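Putative oxidoreductase yhhX (Escherichia coli K-12, PDB 3F4L) probably acts as an NADP-dependent oxidoreductase of the Gfo/Idh/MocA family, perhaps a scyllo-inositol dehydrogenase. Local coordinates at residues P121-R126 with T179-I184; R125-C130 with G299-A304; L132-A137 with G243-Y248; S140-E145 with V287-K292. All coordinates share one frame; numbering follows the deposited sequence.

Contact 1 (P121-R126 with T179-I184); sequences PYQNRR and TMDQII
With chi1 at 172°, CG of Asp181 lies opposite the backbone N, which carries the carboxylate to Arg126, and the extended chain of Arg126 from CG to NE brings the guanidinium to meet it. The two segments join the Rossmann part and the C-terminal alpha/beta part of a Gfo/Idh/MocA protein. Segment 121-126 leaves the last strand of the Rossmann sheet, and 179-184 belongs to helix 171-187. The salt bridge is side-on and has two prongs. Arg126 NE lies 2.8 Å from Asp181 OD2 in a nearly straight bond, and Arg126 NH2 lies 2.8 Å from Asp181 OD1. Both oxygens are met on their syn side, somewhat out of the carboxylate plane. The planes of the two groups are 24° apart. Arg126 NH2 also forms a salt bridge with Glu321, so this nitrogen is shared by two carboxylates. The amide of Gln123 stacks on the Asp181 carboxylate, with planes 20° apart and Gln123 CD 3.6 Å from Asp181 CG. These contacts should limit rotation of the carboxylate. The 3-10 segment 124-126 offers a backbone acceptor to the same helix: Gln182 NE2 donates to Arg125 O at 2.7 Å, from above the carbonyl plane.

Contact 2 (R125-C130 with G299-A304); sequences RRFDSC and GRVYDA
Phe127 reaches across to Arg300 and Val301. Arg125 comes first in segment 125-130 and turns away from helix 300-311. Its guanidinium pairs with Asp128 of the same segment. The end of Arg126 also leads away from helix 300-311. Phe127 then points its side chain at the other segment and makes all the close contacts from this side. With CG anti to the carbonyl carbon (chi1 -59°), the ring lies against helix 300-311 at Arg300 and Val301. Arg300 CB sits over the middle of one face, 3.6 Å from the centroid of the Phe127 ring and almost on its normal, a CH-pi contact. The Arg300 chain bends at chi3 and brings NE to 3.2 Å from Phe127 CD1. Ring and guanidinium planes are 44° apart, so the two groups do not lie flat on each other. At the ring edge, near its plane, Val301 CG2 is 3.7 Å from Phe127 CE2. An alanine here would probably open a gap beside Val301 and leave Arg300 CB and NE without the ring they pack on. The contact joins the loop that follows strand 119-121 of the Rossmann sheet to helix 300-311, late in the chain. Asp128 follows at the N-cap position of helix 129-140, though its side chain makes no capping bond. Its OD1 is hydrogen-bonded to Tyr298 OH, just before segment 299-304. Ser129 opens the helix, its backbone N bonded to Asp251 OD1.

Contact 3 (L132-A137 with G243-Y248); sequences LTAKKA and GSFIKY
Phe245 carries this contact with Ala137, Ala134 and Thr133. It is helix-on-sheet packing in the C-terminal alpha/beta domain: helix 129-140 packs along one face of the mixed sheet, nearly antiparallel to strand 243-247. The axes of the two short segments are at 171° and approach to 9.4 Å. Phe245 CB points toward the helix and comes first to Ala137 CB, at 4.2 Å. Its CG is anti to the backbone N (chi1 164°), which sends the ring along the helix from Ala137 back toward Thr133. CG and CD1 meet the Ala137 methyl, and Phe245 CD1 is the nearer, 3.5 Å from Ala137 CB. On the other branch Phe245 CE2 meets Ala134, lying 3.6 Å from Ala134 CA and 3.7 Å from Ala134 CB. The small alanines let the ring come close to the helix backbone. Next, Phe245 CE1 lies 3.8 Å from Thr133 CG2. That methyl sits at the ring edge, near its plane, while Thr133 OG1 bonds to Ser129 O within the helix and to Glu294 N. The selenomethionine at Met291, on strand 286-291, also packs on Phe245. Beyond the strand, Ile246 packs on Ile231 of the second subunit, so at this strand the helix lies on one side and the second subunit on the other. At the tip of the ring, Phe245 CZ lies 3.8 Å from both Ala134 CA and Thr133 CG2.

Contact 4 (S140-E145 with V287-K292); sequences SGKLGE and VREEMK
Lys142 and Glu289 form the one direct link between these segments, a salt bridge at the surface. Lys142 NZ lies 2.5 Å from Glu289 OE2, which is very short, so the exact length deserves caution. The other oxygen, Glu289 OE1, is 3.5 Å from Lys142 NZ, so the ammonium sits mainly on one oxygen. The side chains cross at about a right angle. Lys142 is extended beyond CG, and it needs this reach: even the nearest CA atoms, Lys142 CA and Val287 CA, are 9.7 Å apart. Apart from the ion pair there is little contact. Lys142 CE comes 3.4 Å from Glu289 OE2, and the lysine chain also packs on Leu277 of strand 275-280. An alanine in place of Lys142 would probably leave the Glu289 carboxylate without this positive partner and the loop without its tie to strand 286-291. Hydrogen bonds within segment 140-145 are likely to fix the backbone from which the lysine extends. Lys142 N donates to Ser140 OG at 3.1 Å, an ST turn, and Gly144 N donates to Gly141 O. Gly141 has positive phi, and a side chain there would press on the preceding carbonyl O. Gly141 to Gly144 form a type I beta turn after helix 129-140. It leads into strand 146-152, a helix-to-strand connection of an alpha/beta domain, tied here to an outermost strand of the mixed sheet.

Overall arrangement
The first segments of the contacts follow one another along the chain: 121-126, 125-130, 132-137, 140-145. They trace the path out of the Rossmann sheet, along helix 129-140 and toward the mixed sheet. Contacts 1 and 2 share Arg125 and Arg126, and their centres are 10 Å apart. Contacts 2 and 3 both use helix 129-140, with centres 17 Å apart. Contacts 3 and 4 reach the same sheet, 8 Å between centres, and meet at Met291 and Leu143. Contact 1 is buried near the chain's centre; contact 4 is at the surface. Contacts 1 and 2 join the loop after strand 119-121 to helices 171-187 and 300-311 of the C-terminal part; contacts 3 and 4 lie within that part, at the mixed sheet.

Contact 1 (P121-R126 with T179-I184)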
# COMPACT_ATOMS: atom_id res chain seq x y z
N PRO A 121 12.22 -26.51 0.61
CA PRO A 121 10.96 -26.27 -0.09
C PRO A 121 11.30 -25.89 -1.54
O PRO A 121 12.46 -25.63 -1.86
CB PRO A 121 10.35 -25.11 0.68
CG PRO A 121 11.57 -24.32 1.09
CD PRO A 121 12.52 -25.42 1.55
N TYR A 122 10.29 -25.87 -2.40
CA TYR A 122 10.45 -25.53 -3.82
C TYR A 122 10.01 -24.07 -3.97
O TYR A 122 8.82 -23.79 -4.12
CB TYR A 122 9.55 -26.45 -4.67
CG TYR A 122 9.59 -26.24 -6.17
CD1 TYR A 122 10.78 -26.32 -6.89
CD2 TYR A 122 8.42 -26.01 -6.88
CE1 TYR A 122 10.80 -26.18 -8.28
CE2 TYR A 122 8.42 -25.87 -8.27
CZ TYR A 122 9.62 -25.95 -8.95
OH TYR A 122 9.63 -25.81 -10.31
N GLN A 123 10.96 -23.14 -3.91
CA GLN A 123 10.63 -21.72 -4.05
C GLN A 123 11.07 -21.25 -5.43
O GLN A 123 11.99 -20.45 -5.56
CB GLN A 123 11.34 -20.90 -2.96
CG GLN A 123 10.95 -21.30 -1.54
CD GLN A 123 9.46 -21.10 -1.25
OE1 GLN A 123 8.73 -20.51 -2.05
NE2 GLN A 123 9.01 -21.58 -0.10
N ASN A 124 10.39 -21.74 -6.45
CA ASN A 124 10.71 -21.41 -7.83
C ASN A 124 10.51 -19.93 -8.18
O ASN A 124 11.14 -19.43 -9.11
CB ASN A 124 9.90 -22.29 -8.79
CG ASN A 124 8.39 -22.14 -8.62
OD1 ASN A 124 7.86 -22.25 -7.52
ND2 ASN A 124 7.69 -21.91 -9.73
N ARG A 125 9.66 -19.23 -7.44
CA ARG A 125 9.42 -17.82 -7.78
C ARG A 125 10.61 -16.92 -7.43
O ARG A 125 10.56 -15.70 -7.62
CB ARG A 125 8.12 -17.32 -7.13
CG ARG A 125 6.90 -18.18 -7.52
CD ARG A 125 5.59 -17.40 -7.57
NE ARG A 125 5.52 -16.60 -8.79
CZ ARG A 125 4.65 -16.79 -9.78
NH1 ARG A 125 3.75 -17.76 -9.72
NH2 ARG A 125 4.72 -16.03 -10.86
N ARG A 126 11.68 -17.53 -6.94
CA ARG A 126 12.88 -16.77 -6.65
C ARG A 126 13.54 -16.56 -7.99
O ARG A 126 14.49 -15.79 -8.12
CB ARG A 126 13.81 -17.56 -5.73
CG ARG A 126 13.33 -17.56 -4.29
CD ARG A 126 14.39 -18.06 -3.34
NE ARG A 126 13.92 -18.01 -1.96
CZ ARG A 126 14.71 -18.09 -0.90
NH1 ARG A 126 16.02 -18.23 -1.07
NH2 ARG A 126 14.20 -18.02 0.32
N THR A 179 5.23 -14.92 -2.30
CA THR A 179 5.58 -13.52 -2.30
C THR A 179 6.38 -13.13 -1.06
O THR A 179 7.32 -12.35 -1.17
CB THR A 179 4.32 -12.66 -2.48
OG1 THR A 179 3.33 -13.02 -1.51
CG2 THR A 179 3.75 -12.87 -3.87
N MSE A 180 6.04 -13.69 0.10
CA MSE A 180 6.80 -13.36 1.30
C MSE A 180 8.20 -13.98 1.24
O MSE A 180 9.16 -13.41 1.75
CB MSE A 180 6.08 -13.83 2.58
CG MSE A 180 4.84 -13.02 2.93
SE MSE A 180 4.50 -13.07 4.85
CE MSE A 180 4.17 -14.96 5.03
N ASP A 181 8.30 -15.16 0.63
CA ASP A 181 9.59 -15.82 0.48
C ASP A 181 10.56 -14.94 -0.31
O ASP A 181 11.74 -14.86 0.01
CB ASP A 181 9.44 -17.16 -0.24
CG ASP A 181 10.78 -17.79 -0.58
OD1 ASP A 181 11.44 -18.33 0.34
OD2 ASP A 181 11.18 -17.71 -1.76
N GLN A 182 10.05 -14.27 -1.34
CA GLN A 182 10.89 -13.39 -2.15
C GLN A 182 11.44 -12.26 -1.27
O GLN A 182 12.62 -11.92 -1.35
CB GLN A 182 10.09 -12.78 -3.30
CG GLN A 182 9.63 -13.79 -4.34
CD GLN A 182 8.82 -13.15 -5.45
OE1 GLN A 182 7.97 -12.31 -5.20
NE2 GLN A 182 9.07 -13.59 -6.70
N ILE A 183 10.58 -11.66 -0.45
CA ILE A 183 11.01 -10.56 0.41
C ILE A 183 12.04 -11.08 1.43
O ILE A 183 13.06 -10.44 1.68
CB ILE A 183 9.81 -9.92 1.17
CG1 ILE A 183 8.85 -9.28 0.17
CG2 ILE A 183 10.31 -8.87 2.16
CD1 ILE A 183 9.53 -8.33 -0.84
N ILE A 184 11.75 -12.24 2.00
CA ILE A 184 12.66 -12.82 2.98
C ILE A 184 14.03 -13.14 2.36
O ILE A 184 15.06 -12.93 2.99
CB ILE A 184 12.01 -14.10 3.60
CG1 ILE A 184 10.86 -13.67 4.52
CG2 ILE A 184 13.04 -14.91 4.35
CD1 ILE A 184 9.92 -14.78 4.91

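Contact 2 (R125-C130 with G299-A304)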
# COMPACT_ATOMS: atom_id res chain seq x y z
N ARG A 125 9.66 -19.23 -7.44
CA ARG A 125 9.42 -17.82 -7.78
C ARG A 125 10.61 -16.92 -7.43
O ARG A 125 10.56 -15.70 -7.62
CB ARG A 125 8.12 -17.32 -7.13
CG ARG A 125 6.90 -18.18 -7.52
CD ARG A 125 5.59 -17.40 -7.57
NE ARG A 125 5.52 -16.60 -8.79
CZ ARG A 125 4.65 -16.79 -9.78
NH1 ARG A 125 3.75 -17.76 -9.72
NH2 ARG A 125 4.72 -16.03 -10.86
N ARG A 126 11.68 -17.53 -6.94
CA ARG A 126 12.88 -16.77 -6.65
C ARG A 126 13.54 -16.56 -7.99
O ARG A 126 14.49 -15.79 -8.12
CB ARG A 126 13.81 -17.56 -5.73
CG ARG A 126 13.33 -17.56 -4.29
CD ARG A 126 14.39 -18.06 -3.34
NE ARG A 126 13.92 -18.01 -1.96
CZ ARG A 126 14.71 -18.09 -0.90
NH1 ARG A 126 16.02 -18.23 -1.07
NH2 ARG A 126 14.20 -18.02 0.32
N PHE A 127 13.02 -17.24 -9.00
CA PHE A 127 13.55 -17.11 -10.34
C PHE A 127 12.52 -16.55 -11.32
O PHE A 127 12.59 -16.82 -12.51
CB PHE A 127 14.10 -18.47 -10.82
CG PHE A 127 15.18 -19.01 -9.94
CD1 PHE A 127 16.39 -18.33 -9.81
CD2 PHE A 127 14.97 -20.16 -9.18
CE1 PHE A 127 17.37 -18.78 -8.93
CE2 PHE A 127 15.95 -20.62 -8.29
CZ PHE A 127 17.15 -19.92 -8.16
N ASP A 128 11.57 -15.78 -10.79
CA ASP A 128 10.57 -15.10 -11.63
C ASP A 128 11.30 -13.90 -12.22
O ASP A 128 12.06 -13.23 -11.51
CB ASP A 128 9.39 -14.60 -10.79
CG ASP A 128 8.20 -15.54 -10.82
OD1 ASP A 128 8.16 -16.45 -11.69
OD2 ASP A 128 7.29 -15.37 -9.98
N SER A 129 11.09 -13.63 -13.50
CA SER A 129 11.76 -12.51 -14.16
C SER A 129 11.47 -11.16 -13.52
O SER A 129 12.37 -10.33 -13.39
CB SER A 129 11.40 -12.45 -15.65
OG SER A 129 10.01 -12.29 -15.81
N CYS A 130 10.22 -10.93 -13.13
CA CYS A 130 9.83 -9.67 -12.49
C CYS A 130 10.64 -9.46 -11.20
O CYS A 130 11.24 -8.41 -10.98
CB CYS A 130 8.33 -9.69 -12.19
SG CYS A 130 7.70 -11.27 -11.55
N GLY A 299 13.79 -23.84 -13.49
CA GLY A 299 14.71 -24.97 -13.47
C GLY A 299 15.99 -24.66 -12.73
O GLY A 299 16.79 -25.56 -12.44
N ARG A 300 16.20 -23.39 -12.41
CA ARG A 300 17.40 -23.00 -11.69
C ARG A 300 17.40 -23.60 -10.29
O ARG A 300 18.43 -23.65 -9.63
CB ARG A 300 17.52 -21.47 -11.68
CG ARG A 300 18.06 -20.96 -13.03
CD ARG A 300 17.70 -19.51 -13.36
NE ARG A 300 18.27 -18.55 -12.43
CZ ARG A 300 18.19 -17.23 -12.57
NH1 ARG A 300 17.55 -16.73 -13.63
NH2 ARG A 300 18.73 -16.43 -11.67
N VAL A 301 16.23 -24.06 -9.84
CA VAL A 301 16.09 -24.71 -8.55
C VAL A 301 16.85 -26.03 -8.65
O VAL A 301 17.61 -26.40 -7.75
CB VAL A 301 14.61 -25.00 -8.21
CG1 VAL A 301 14.52 -25.96 -7.01
CG2 VAL A 301 13.85 -23.70 -7.90
N TYR A 302 16.65 -26.73 -9.75
CA TYR A 302 17.33 -28.00 -9.94
C TYR A 302 18.82 -27.80 -10.20
O TYR A 302 19.64 -28.65 -9.82
CB TYR A 302 16.68 -28.81 -11.06
CG TYR A 302 15.33 -29.39 -10.65
CD1 TYR A 302 14.14 -28.66 -10.81
CD2 TYR A 302 15.25 -30.64 -10.04
CE1 TYR A 302 12.91 -29.17 -10.39
CE2 TYR A 302 14.02 -31.16 -9.61
CZ TYR A 302 12.86 -30.42 -9.79
OH TYR A 302 11.68 -30.94 -9.36
N ASP A 303 19.18 -26.68 -10.82
CA ASP A 303 20.60 -26.43 -11.07
C ASP A 303 21.28 -26.18 -9.72
O ASP A 303 22.45 -26.49 -9.55
CB ASP A 303 20.80 -25.21 -12.00
CG ASP A 303 20.21 -25.42 -13.38
OD1 ASP A 303 20.27 -26.56 -13.89
OD2 ASP A 303 19.68 -24.46 -13.97
N ALA A 304 20.53 -25.63 -8.76
CA ALA A 304 21.07 -25.38 -7.43
C ALA A 304 21.20 -26.69 -6.65
O ALA A 304 22.20 -26.93 -5.96
CB ALA A 304 20.18 -24.41 -6.66

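Contact 3 (L132-A137 with G243-Y248)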
# COMPACT_ATOMS: atom_id res chain seq x y z
N LEU A 132 13.46 -11.01 -10.24
CA LEU A 132 14.89 -10.88 -10.51
C LEU A 132 15.28 -9.48 -10.99
O LEU A 132 16.37 -9.01 -10.70
CB LEU A 132 15.36 -11.92 -11.52
CG LEU A 132 15.33 -13.40 -11.10
CD1 LEU A 132 15.73 -14.25 -12.29
CD2 LEU A 132 16.26 -13.64 -9.92
N THR A 133 14.38 -8.83 -11.73
CA THR A 133 14.67 -7.49 -12.21
C THR A 133 14.68 -6.53 -11.01
O THR A 133 15.54 -5.68 -10.90
CB THR A 133 13.62 -6.99 -13.25
OG1 THR A 133 13.47 -7.96 -14.30
CG2 THR A 133 14.08 -5.67 -13.88
N ALA A 134 13.72 -6.69 -10.11
CA ALA A 134 13.65 -5.83 -8.93
C ALA A 134 14.90 -6.07 -8.06
O ALA A 134 15.48 -5.12 -7.52
CB ALA A 134 12.39 -6.13 -8.14
N LYS A 135 15.31 -7.33 -7.95
CA LYS A 135 16.49 -7.70 -7.17
C LYS A 135 17.72 -7.02 -7.78
O LYS A 135 18.54 -6.45 -7.06
CB LYS A 135 16.66 -9.23 -7.17
CG LYS A 135 17.82 -9.77 -6.32
CD LYS A 135 17.77 -11.30 -6.20
CE LYS A 135 19.01 -11.89 -5.51
NZ LYS A 135 20.26 -11.56 -6.27
N LYS A 136 17.83 -7.06 -9.10
CA LYS A 136 18.97 -6.44 -9.76
C LYS A 136 18.96 -4.95 -9.46
O LYS A 136 20.00 -4.37 -9.12
CB LYS A 136 18.90 -6.69 -11.28
CG LYS A 136 20.06 -6.08 -12.06
CD LYS A 136 19.92 -6.37 -13.55
CE LYS A 136 20.89 -5.53 -14.39
NZ LYS A 136 20.53 -4.07 -14.35
N ALA A 137 17.79 -4.32 -9.58
CA ALA A 137 17.67 -2.90 -9.30
C ALA A 137 18.10 -2.62 -7.86
O ALA A 137 18.90 -1.72 -7.61
CB ALA A 137 16.23 -2.43 -9.52
N GLY A 243 16.21 7.15 -5.48
CA GLY A 243 15.35 6.90 -6.63
C GLY A 243 14.31 5.82 -6.47
O GLY A 243 14.08 5.31 -5.38
N SER A 244 13.68 5.46 -7.59
CA SER A 244 12.63 4.45 -7.59
C SER A 244 12.75 3.48 -8.77
O SER A 244 13.38 3.78 -9.78
CB SER A 244 11.25 5.12 -7.65
OG SER A 244 11.08 6.08 -6.63
N PHE A 245 12.12 2.33 -8.61
CA PHE A 245 12.06 1.29 -9.62
C PHE A 245 10.61 0.84 -9.66
O PHE A 245 9.99 0.64 -8.61
CB PHE A 245 12.94 0.09 -9.24
CG PHE A 245 12.65 -1.16 -10.03
CD1 PHE A 245 13.31 -1.43 -11.23
CD2 PHE A 245 11.72 -2.09 -9.56
CE1 PHE A 245 13.05 -2.61 -11.95
CE2 PHE A 245 11.45 -3.27 -10.27
CZ PHE A 245 12.12 -3.53 -11.47
N ILE A 246 10.06 0.68 -10.86
CA ILE A 246 8.69 0.25 -11.05
C ILE A 246 8.67 -0.83 -12.13
O ILE A 246 9.36 -0.73 -13.15
CB ILE A 246 7.79 1.42 -11.50
CG1 ILE A 246 7.86 2.56 -10.48
CG2 ILE A 246 6.35 0.96 -11.60
CD1 ILE A 246 7.34 2.19 -9.10
N LYS A 247 7.89 -1.88 -11.90
CA LYS A 247 7.80 -2.97 -12.86
C LYS A 247 6.37 -3.46 -12.98
O LYS A 247 5.79 -3.95 -12.01
CB LYS A 247 8.71 -4.13 -12.41
CG LYS A 247 8.63 -5.43 -13.23
CD LYS A 247 9.18 -5.25 -14.63
CE LYS A 247 9.31 -6.58 -15.37
NZ LYS A 247 8.03 -7.33 -15.54
N TYR A 248 5.78 -3.28 -14.16
CA TYR A 248 4.44 -3.79 -14.41
C TYR A 248 4.65 -5.13 -15.10
O TYR A 248 5.61 -5.30 -15.85
CB TYR A 248 3.65 -2.89 -15.35
CG TYR A 248 3.12 -1.64 -14.71
CD1 TYR A 248 3.94 -0.53 -14.52
CD2 TYR A 248 1.79 -1.56 -14.29
CE1 TYR A 248 3.45 0.63 -13.93
CE2 TYR A 248 1.30 -0.40 -13.70
CZ TYR A 248 2.13 0.69 -13.52
OH TYR A 248 1.66 1.84 -12.94

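Contact 4 (S140-E145 with V287-K292)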
# COMPACT_ATOMS: atom_id res chain seq x y z
N SER A 140 21.78 -2.91 -7.43
CA SER A 140 22.61 -2.02 -8.26
C SER A 140 23.20 -0.86 -7.46
O SER A 140 24.25 -0.32 -7.83
CB SER A 140 21.80 -1.44 -9.43
OG SER A 140 20.90 -0.45 -8.98
N GLY A 141 22.54 -0.47 -6.38
CA GLY A 141 23.01 0.64 -5.57
C GLY A 141 22.51 1.99 -6.08
O GLY A 141 22.67 3.02 -5.42
N LYS A 142 21.90 1.98 -7.26
CA LYS A 142 21.38 3.21 -7.88
C LYS A 142 20.25 3.90 -7.11
O LYS A 142 20.08 5.11 -7.20
CB LYS A 142 20.89 2.92 -9.30
CG LYS A 142 21.97 2.45 -10.24
CD LYS A 142 21.38 1.88 -11.51
CE LYS A 142 22.46 1.40 -12.44
NZ LYS A 142 21.89 0.77 -13.66
N LEU A 143 19.46 3.12 -6.37
CA LEU A 143 18.34 3.65 -5.61
C LEU A 143 18.76 4.16 -4.24
O LEU A 143 18.00 4.85 -3.55
CB LEU A 143 17.27 2.57 -5.42
CG LEU A 143 16.57 1.99 -6.67
CD1 LEU A 143 17.60 1.57 -7.70
CD2 LEU A 143 15.75 0.78 -6.25
N GLY A 144 19.98 3.82 -3.83
CA GLY A 144 20.47 4.25 -2.53
C GLY A 144 19.79 3.43 -1.45
O GLY A 144 19.22 2.38 -1.74
N GLU A 145 19.82 3.91 -0.21
CA GLU A 145 19.20 3.16 0.88
C GLU A 145 17.73 2.86 0.59
O GLU A 145 16.92 3.77 0.38
CB GLU A 145 19.32 3.94 2.19
CG GLU A 145 18.93 3.10 3.40
CD GLU A 145 18.77 3.93 4.65
OE1 GLU A 145 19.68 4.73 4.95
OE2 GLU A 145 17.73 3.78 5.34
N VAL A 287 18.49 10.48 -13.70
CA VAL A 287 18.68 9.53 -14.79
C VAL A 287 17.50 8.56 -14.92
O VAL A 287 16.97 8.06 -13.93
CB VAL A 287 19.99 8.71 -14.58
CG1 VAL A 287 20.09 7.61 -15.60
CG2 VAL A 287 21.18 9.63 -14.69
N ARG A 288 17.10 8.31 -16.16
CA ARG A 288 16.01 7.42 -16.44
C ARG A 288 16.59 6.18 -17.15
O ARG A 288 17.40 6.31 -18.07
CB ARG A 288 15.01 8.14 -17.34
CG ARG A 288 13.58 7.67 -17.22
CD ARG A 288 12.68 8.83 -16.79
NE ARG A 288 11.27 8.45 -16.85
CZ ARG A 288 10.73 7.43 -16.18
NH1 ARG A 288 11.49 6.68 -15.39
NH2 ARG A 288 9.44 7.16 -16.29
N GLU A 289 16.17 5.00 -16.71
CA GLU A 289 16.64 3.74 -17.28
C GLU A 289 15.48 2.77 -17.48
O GLU A 289 14.61 2.66 -16.62
CB GLU A 289 17.64 3.06 -16.34
CG GLU A 289 19.07 3.01 -16.79
CD GLU A 289 19.85 1.93 -16.06
OE1 GLU A 289 19.91 0.79 -16.58
OE2 GLU A 289 20.39 2.20 -14.97
N GLU A 290 15.47 2.08 -18.61
CA GLU A 290 14.45 1.07 -18.85
C GLU A 290 15.23 -0.22 -18.89
O GLU A 290 16.11 -0.39 -19.73
CB GLU A 290 13.71 1.30 -20.17
CG GLU A 290 12.63 2.38 -20.10
CD GLU A 290 11.55 2.22 -21.16
OE1 GLU A 290 11.91 2.06 -22.35
OE2 GLU A 290 10.35 2.26 -20.81
N MSE A 291 14.93 -1.11 -17.95
CA MSE A 291 15.61 -2.40 -17.83
C MSE A 291 14.84 -3.52 -18.50
O MSE A 291 13.63 -3.68 -18.30
CB MSE A 291 15.78 -2.77 -16.35
CG MSE A 291 16.64 -1.84 -15.53
SE MSE A 291 16.27 -2.07 -13.63
CE MSE A 291 17.16 -3.76 -13.33
N LYS A 292 15.54 -4.32 -19.30
CA LYS A 292 14.91 -5.45 -19.95
C LYS A 292 14.79 -6.52 -18.86
O LYS A 292 15.74 -6.77 -18.13
CB LYS A 292 15.77 -5.95 -21.11
CG LYS A 292 15.10 -6.99 -21.98
CD LYS A 292 15.71 -7.04 -23.38
CE LYS A 292 17.20 -7.34 -23.33
NZ LYS A 292 17.47 -8.67 -22.73